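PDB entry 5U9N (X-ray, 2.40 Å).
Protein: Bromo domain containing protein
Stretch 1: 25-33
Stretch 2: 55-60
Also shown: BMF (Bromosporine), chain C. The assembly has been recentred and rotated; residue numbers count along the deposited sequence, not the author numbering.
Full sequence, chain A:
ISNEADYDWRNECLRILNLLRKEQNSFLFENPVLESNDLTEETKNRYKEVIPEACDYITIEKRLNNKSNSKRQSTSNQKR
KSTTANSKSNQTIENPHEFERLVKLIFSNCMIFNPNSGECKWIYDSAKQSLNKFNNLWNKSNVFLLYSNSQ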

ATOM      1  N   ASN A  25      -9.313  -7.008  -6.333  1.00 43.50           N
ATOM      2  CA  ASN A  25      -8.316  -7.860  -5.700  1.00 41.53           C
ATOM      3  C   ASN A  25      -7.520  -7.062  -4.635  1.00 43.07           C
ATOM      4  O   ASN A  25      -6.332  -7.333  -4.401  1.00 40.45           O
ATOM      5  N   SER A  26      -8.219  -6.148  -3.916  1.00 41.27           N
ATOM      6  CA  SER A  26      -7.609  -5.359  -2.836  1.00 41.03           C
ATOM      7  C   SER A  26      -7.182  -6.256  -1.656  1.00 45.18           C
ATOM      8  O   SER A  26      -6.286  -5.890  -0.909  1.00 42.71           O
ATOM      9  N   PHE A  27      -7.839  -7.420  -1.488  1.00 45.25           N
ATOM     10  CA  PHE A  27      -7.498  -8.379  -0.427  1.00 46.45           C
ATOM     11  C   PHE A  27      -6.005  -8.780  -0.499  1.00 48.19           C
ATOM     12  O   PHE A  27      -5.418  -9.118   0.528  1.00 49.08           O
ATOM     13  N   LEU A  28      -5.395  -8.734  -1.706  1.00 41.57           N
ATOM     14  CA  LEU A  28      -3.981  -9.107  -1.884  1.00 39.27           C
ATOM     15  C   LEU A  28      -3.056  -8.285  -1.005  1.00 41.95           C
ATOM     16  O   LEU A  28      -2.107  -8.818  -0.442  1.00 42.37           O
ATOM     17  N   PHE A  29      -3.350  -6.993  -0.864  1.00 38.98           N
ATOM     18  CA  PHE A  29      -2.485  -6.049  -0.192  1.00 37.82           C
ATOM     19  C   PHE A  29      -2.959  -5.657   1.204  1.00 44.53           C
ATOM     20  O   PHE A  29      -2.384  -4.729   1.795  1.00 46.27           O
ATOM     21  N   GLU A  30      -3.965  -6.352   1.754  1.00 42.07           N
ATOM     22  CA  GLU A  30      -4.558  -5.961   3.025  1.00 42.34           C
ATOM     23  C   GLU A  30      -3.689  -6.360   4.209  1.00 46.07           C
ATOM     24  O   GLU A  30      -3.370  -5.514   5.043  1.00 46.03           O
ATOM     25  N   ASN A  31      -3.310  -7.624   4.292  1.00 43.78           N
ATOM     26  CA  ASN A  31      -2.548  -8.124   5.432  1.00 45.69           C
ATOM     27  C   ASN A  31      -1.170  -8.593   4.991  1.00 50.52           C
ATOM     28  O   ASN A  31      -0.963  -8.843   3.802  1.00 49.39           O
ATOM     29  N   PRO A  32      -0.209  -8.749   5.938  1.00 48.45           N
ATOM     30  CA  PRO A  32       1.143  -9.180   5.541  1.00 47.76           C
ATOM     31  C   PRO A  32       1.171 -10.543   4.857  1.00 52.92           C
ATOM     32  O   PRO A  32       0.603 -11.509   5.366  1.00 56.04           O
ATOM     33  N   VAL A  33       1.868 -10.618   3.707  1.00 48.25           N
ATOM     34  CA  VAL A  33       2.025 -11.869   2.952  1.00 49.19           C
ATOM     35  C   VAL A  33       2.815 -12.914   3.763  1.00 51.79           C
ATOM     36  O   VAL A  33       2.527 -14.103   3.649  1.00 52.48           O
ATOM     37  N   CYS A  55       5.330  -4.749   3.030  1.00 44.77           N
ATOM     38  CA  CYS A  55       4.392  -3.762   3.557  1.00 44.98           C
ATOM     39  C   CYS A  55       2.938  -4.118   3.164  1.00 46.10           C
ATOM     40  O   CYS A  55       2.718  -4.956   2.281  1.00 44.93           O
ATOM     41  N   ASP A  56       1.944  -3.464   3.813  1.00 41.36           N
ATOM     42  CA  ASP A  56       0.519  -3.723   3.526  1.00 40.59           C
ATOM     43  C   ASP A  56      -0.363  -2.660   4.168  1.00 41.85           C
ATOM     44  O   ASP A  56       0.119  -1.864   4.963  1.00 40.69           O
ATOM     45  N   TYR A  57      -1.649  -2.638   3.794  1.00 38.22           N
ATOM     46  CA  TYR A  57      -2.589  -1.585   4.201  1.00 37.89           C
ATOM     47  C   TYR A  57      -2.822  -1.546   5.682  1.00 43.08           C
ATOM     48  O   TYR A  57      -2.878  -0.459   6.248  1.00 43.75           O
ATOM     49  N   ILE A  58      -3.038  -2.695   6.313  1.00 42.25           N
ATOM     50  CA  ILE A  58      -3.326  -2.714   7.756  1.00 44.05           C
ATOM     51  C   ILE A  58      -2.090  -2.219   8.536  1.00 45.18           C
ATOM     52  O   ILE A  58      -2.250  -1.497   9.520  1.00 45.34           O
ATOM     53  N   THR A  59      -0.864  -2.533   8.041  1.00 40.51           N
ATOM     54  CA  THR A  59       0.392  -2.076   8.668  1.00 40.54           C
ATOM     55  C   THR A  59       0.542  -0.546   8.505  1.00 43.56           C
ATOM     56  O   THR A  59       0.959   0.116   9.433  1.00 44.58           O
ATOM     57  N   ILE A  60       0.183  -0.003   7.344  1.00 39.08           N
ATOM     58  CA  ILE A  60       0.234   1.448   7.113  1.00 38.52           C
ATOM     59  C   ILE A  60      -0.819   2.140   7.988  1.00 43.55           C
ATOM     60  O   ILE A  60      -0.511   3.157   8.617  1.00 43.29           O
TER

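What does the start of stretch 1 give to the contact? Little, because the 3-10 segment from Ser26 to Phe29 turns most of its side chains elsewhere. Ser26 (p) points sideways, and its O lies 4.1 Å from Tyr57 CE2. Phe27 (p) points away, while its backbone serves bromosporine: BMF N04 donates to Phe27 O at 3.1 Å. Leu28 (m, t) starts sideways and its end leads away; its O is 3.4 Å from BMF C26.

How does Phe29 meet the other stretch? Because its CA-to-CB bond points toward stretch 2, CB reaches the face of the Tyr57 ring, a CH-pi contact 4.0 Å from CB to the centroid, with Phe29 CB 3.8 Å from Tyr57 CZ, while chi1 at -39° carries the Phe29 ring away. Tyr57 (m) points toward stretch 1, and its N donates to Phe29 O at 3.0 Å, fixing the backbones beside this packing.

Why does Glu30 matter although its CB points away? Its t, p side chain curls back, bringing OE1 to the edge of the Tyr57 ring, 3.5 Å from CD2, and OE2 to 3.8 Å from Ile58 CB. A second backbone bond, Ile58 N to Glu30 O at 3.1 Å, continues the pairing. Asn31 (m) also returns, its OD1 3.7 Å from Ile58 CG2, while its N donates to BMF O07 at 3.3 Å.

What closes the far end? Pro32 CG lies 3.4 Å from Asp56 OD2, and its CD is 4.2 Å from CG2 of Ile58 (t, p). Asp56 (p) points toward stretch 1 yet caps its own helix: OD1 accepts from Thr59 N at 3.2 Å and from Thr59 OG1 at 2.7 Å. Beyond it, water 1 bridges the backbones, accepting from Val33 N at 3.3 Å and donating to Cys55 O at 2.8 Å.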

ATOM      1  CB  ASN A  25      -7.380  -8.507  -6.751  1.00 38.12           C
ATOM      2  CG  ASN A  25      -8.124  -9.324  -7.785  1.00 46.29           C
ATOM      3  OD1 ASN A  25      -9.006 -10.098  -7.461  1.00 43.02           O
ATOM      4  ND2 ASN A  25      -7.764  -9.201  -9.047  1.00 38.07           N
ATOM      5  CB  SER A  26      -8.583  -4.301  -2.336  1.00 45.64           C
ATOM      6  OG  SER A  26      -9.778  -4.908  -1.882  1.00 55.60           O
ATOM      7  CB  PHE A  27      -8.397  -9.646  -0.511  1.00 50.30           C
ATOM      8  CG  PHE A  27      -8.136 -10.540  -1.706  1.00 51.70           C
ATOM      9  CD1 PHE A  27      -7.199 -11.557  -1.639  1.00 55.72           C
ATOM     10  CD2 PHE A  27      -8.838 -10.373  -2.885  1.00 53.62           C
ATOM     11  CE1 PHE A  27      -6.946 -12.368  -2.747  1.00 57.07           C
ATOM     12  CE2 PHE A  27      -8.549 -11.152  -4.003  1.00 57.07           C
ATOM     13  CZ  PHE A  27      -7.604 -12.144  -3.928  1.00 55.09           C
ATOM     14  CB  LEU A  28      -3.550  -8.930  -3.355  1.00 37.96           C
ATOM     15  CG  LEU A  28      -4.186  -9.883  -4.396  1.00 44.83           C
ATOM     16  CD1 LEU A  28      -3.802  -9.469  -5.818  1.00 43.60           C
ATOM     17  CD2 LEU A  28      -3.768 -11.318  -4.151  1.00 50.33           C
ATOM     18  CB  PHE A  29      -2.401  -4.793  -1.046  1.00 37.95           C
ATOM     19  CG  PHE A  29      -2.337  -5.078  -2.526  1.00 37.62           C
ATOM     20  CD1 PHE A  29      -1.192  -5.616  -3.094  1.00 38.68           C
ATOM     21  CD2 PHE A  29      -3.448  -4.890  -3.334  1.00 40.42           C
ATOM     22  CE1 PHE A  29      -1.129  -5.876  -4.456  1.00 39.39           C
ATOM     23  CE2 PHE A  29      -3.382  -5.141  -4.707  1.00 43.57           C
ATOM     24  CZ  PHE A  29      -2.217  -5.624  -5.260  1.00 40.34           C
ATOM     25  CB  GLU A  30      -5.957  -6.580   3.165  1.00 45.25           C
ATOM     26  CG  GLU A  30      -6.725  -6.141   4.398  1.00 50.14           C
ATOM     27  CD  GLU A  30      -6.791  -4.644   4.612  1.00 62.04           C
ATOM     28  OE1 GLU A  30      -6.895  -3.908   3.607  1.00 66.08           O
ATOM     29  OE2 GLU A  30      -6.760  -4.205   5.785  1.00 61.32           O
ATOM     30  CB  ASN A  31      -3.315  -9.267   6.113  1.00 46.17           C
ATOM     31  CG  ASN A  31      -4.722  -8.866   6.499  1.00 62.90           C
ATOM     32  OD1 ASN A  31      -4.933  -7.891   7.242  1.00 56.37           O
ATOM     33  ND2 ASN A  31      -5.718  -9.552   5.947  1.00 52.69           N
ATOM     34  CB  PRO A  32       1.915  -9.218   6.870  1.00 51.15           C
ATOM     35  CG  PRO A  32       1.164  -8.312   7.774  1.00 56.71           C
ATOM     36  CD  PRO A  32      -0.279  -8.464   7.387  1.00 51.98           C
ATOM     37  CB  VAL A  33       2.692 -11.659   1.556  1.00 52.91           C
ATOM     38  CG1 VAL A  33       1.785 -10.878   0.622  1.00 51.73           C
ATOM     39  CG2 VAL A  33       4.049 -10.982   1.662  1.00 52.67           C
ATOM     40  CB  CYS A  55       4.765  -2.361   3.080  1.00 45.81           C
ATOM     41  SG  CYS A  55       4.019  -1.033   4.057  1.00 51.14           S
ATOM     42  CB  ASP A  56       0.108  -5.119   4.005  1.00 44.03           C
ATOM     43  CG  ASP A  56       0.707  -5.477   5.337  1.00 59.96           C
ATOM     44  OD1 ASP A  56       0.143  -5.057   6.367  1.00 62.02           O
ATOM     45  OD2 ASP A  56       1.813  -6.067   5.352  1.00 66.80           O
ATOM     46  CB  TYR A  57      -3.958  -1.755   3.503  1.00 38.71           C
ATOM     47  CG  TYR A  57      -3.957  -1.657   1.986  1.00 39.28           C
ATOM     48  CD1 TYR A  57      -3.001  -0.893   1.311  1.00 40.44           C
ATOM     49  CD2 TYR A  57      -4.970  -2.236   1.233  1.00 40.58           C
ATOM     50  CE1 TYR A  57      -3.043  -0.742  -0.076  1.00 38.98           C
ATOM     51  CE2 TYR A  57      -5.019  -2.094  -0.149  1.00 40.33           C
ATOM     52  CZ  TYR A  57      -4.056  -1.349  -0.802  1.00 44.87           C
ATOM     53  OH  TYR A  57      -4.126  -1.205  -2.167  1.00 43.92           O
ATOM     54  CB  ILE A  58      -3.807  -4.124   8.228  1.00 49.50           C
ATOM     55  CG1 ILE A  58      -4.459  -4.039   9.632  1.00 53.40           C
ATOM     56  CG2 ILE A  58      -2.663  -5.159   8.240  1.00 49.31           C
ATOM     57  CD1 ILE A  58      -5.732  -3.089   9.706  1.00 64.58           C
ATOM     58  CB  THR A  59       1.600  -2.822   8.076  1.00 42.82           C
ATOM     59  OG1 THR A  59       1.526  -4.180   8.456  1.00 48.44           O
ATOM     60  CG2 THR A  59       2.921  -2.257   8.553  1.00 42.62           C
ATOM     61  CB  ILE A  60       0.034   1.793   5.611  1.00 39.21           C
ATOM     62  CG1 ILE A  60       1.223   1.308   4.785  1.00 38.77           C
ATOM     63  CG2 ILE A  60      -0.152   3.299   5.433  1.00 39.55           C
ATOM     64  CD1 ILE A  60       1.026   1.460   3.232  1.00 42.43           C
TER
HETATM   65  C10 BMF C 501      -1.997 -13.349  -1.730  1.00 46.94           C
HETATM   66  N12 BMF C 501      -0.401 -11.710  -2.282  1.00 46.39           N
HETATM   67  C15 BMF C 501       0.976 -13.430  -4.134  1.00 49.49           C
HETATM   68  C17 BMF C 501       1.620 -15.561  -5.285  1.00 61.68           C
HETATM   69  C20 BMF C 501       1.673 -17.647  -7.724  1.00 66.57           C
HETATM   70  C22 BMF C 501      -0.140 -13.810  -3.433  1.00 46.31           C
HETATM   71  C26 BMF C 501       0.884  -8.993  -2.097  1.00 43.58           C
HETATM   72  C28 BMF C 501      -3.772 -14.906  -1.262  1.00 48.07           C
HETATM   73  C01 BMF C 501      -5.534 -14.485   0.493  1.00 40.48           C
HETATM   74  C02 BMF C 501      -4.297 -14.080  -0.271  1.00 45.88           C
HETATM   75  C03 BMF C 501      -3.641 -12.859  -0.027  1.00 47.98           C
HETATM   76  N04 BMF C 501      -4.136 -11.951   0.949  1.00 56.73           N
HETATM   77  S05 BMF C 501      -3.516 -11.732   2.439  1.00 66.09           S
HETATM   78  C06 BMF C 501      -1.787 -11.539   2.243  1.00 66.16           C
HETATM   79  O07 BMF C 501      -4.055 -10.502   2.934  1.00 65.54           O
HETATM   80  O08 BMF C 501      -3.758 -12.935   3.172  1.00 70.46           O
HETATM   81  C09 BMF C 501      -2.513 -12.500  -0.755  1.00 47.65           C
HETATM   82  C11 BMF C 501      -0.810 -12.940  -2.503  1.00 44.80           C
HETATM   83  N13 BMF C 501       0.718 -11.341  -2.993  1.00 46.47           N
HETATM   84  C14 BMF C 501       1.444 -12.100  -3.884  1.00 47.13           C
HETATM   85  N16 BMF C 501       1.726 -14.204  -5.062  1.00 53.81           N
HETATM   86  O18 BMF C 501       2.512 -15.930  -6.243  1.00 65.15           O
HETATM   87  C19 BMF C 501       2.592 -17.361  -6.565  1.00 65.54           C
HETATM   88  O21 BMF C 501       0.839 -16.310  -4.738  1.00 63.77           O
HETATM   89  N23 BMF C 501       2.494 -11.398  -4.290  1.00 45.79           N
HETATM   90  N24 BMF C 501       2.440 -10.160  -3.655  1.00 44.10           N
HETATM   91  C25 BMF C 501       1.373 -10.137  -2.904  1.00 45.08           C
HETATM   92  C27 BMF C 501      -2.645 -14.557  -1.979  1.00 48.23           C
HETATM   93  O   HOH W   1       3.108  -7.644   3.139  1.00 39.99           O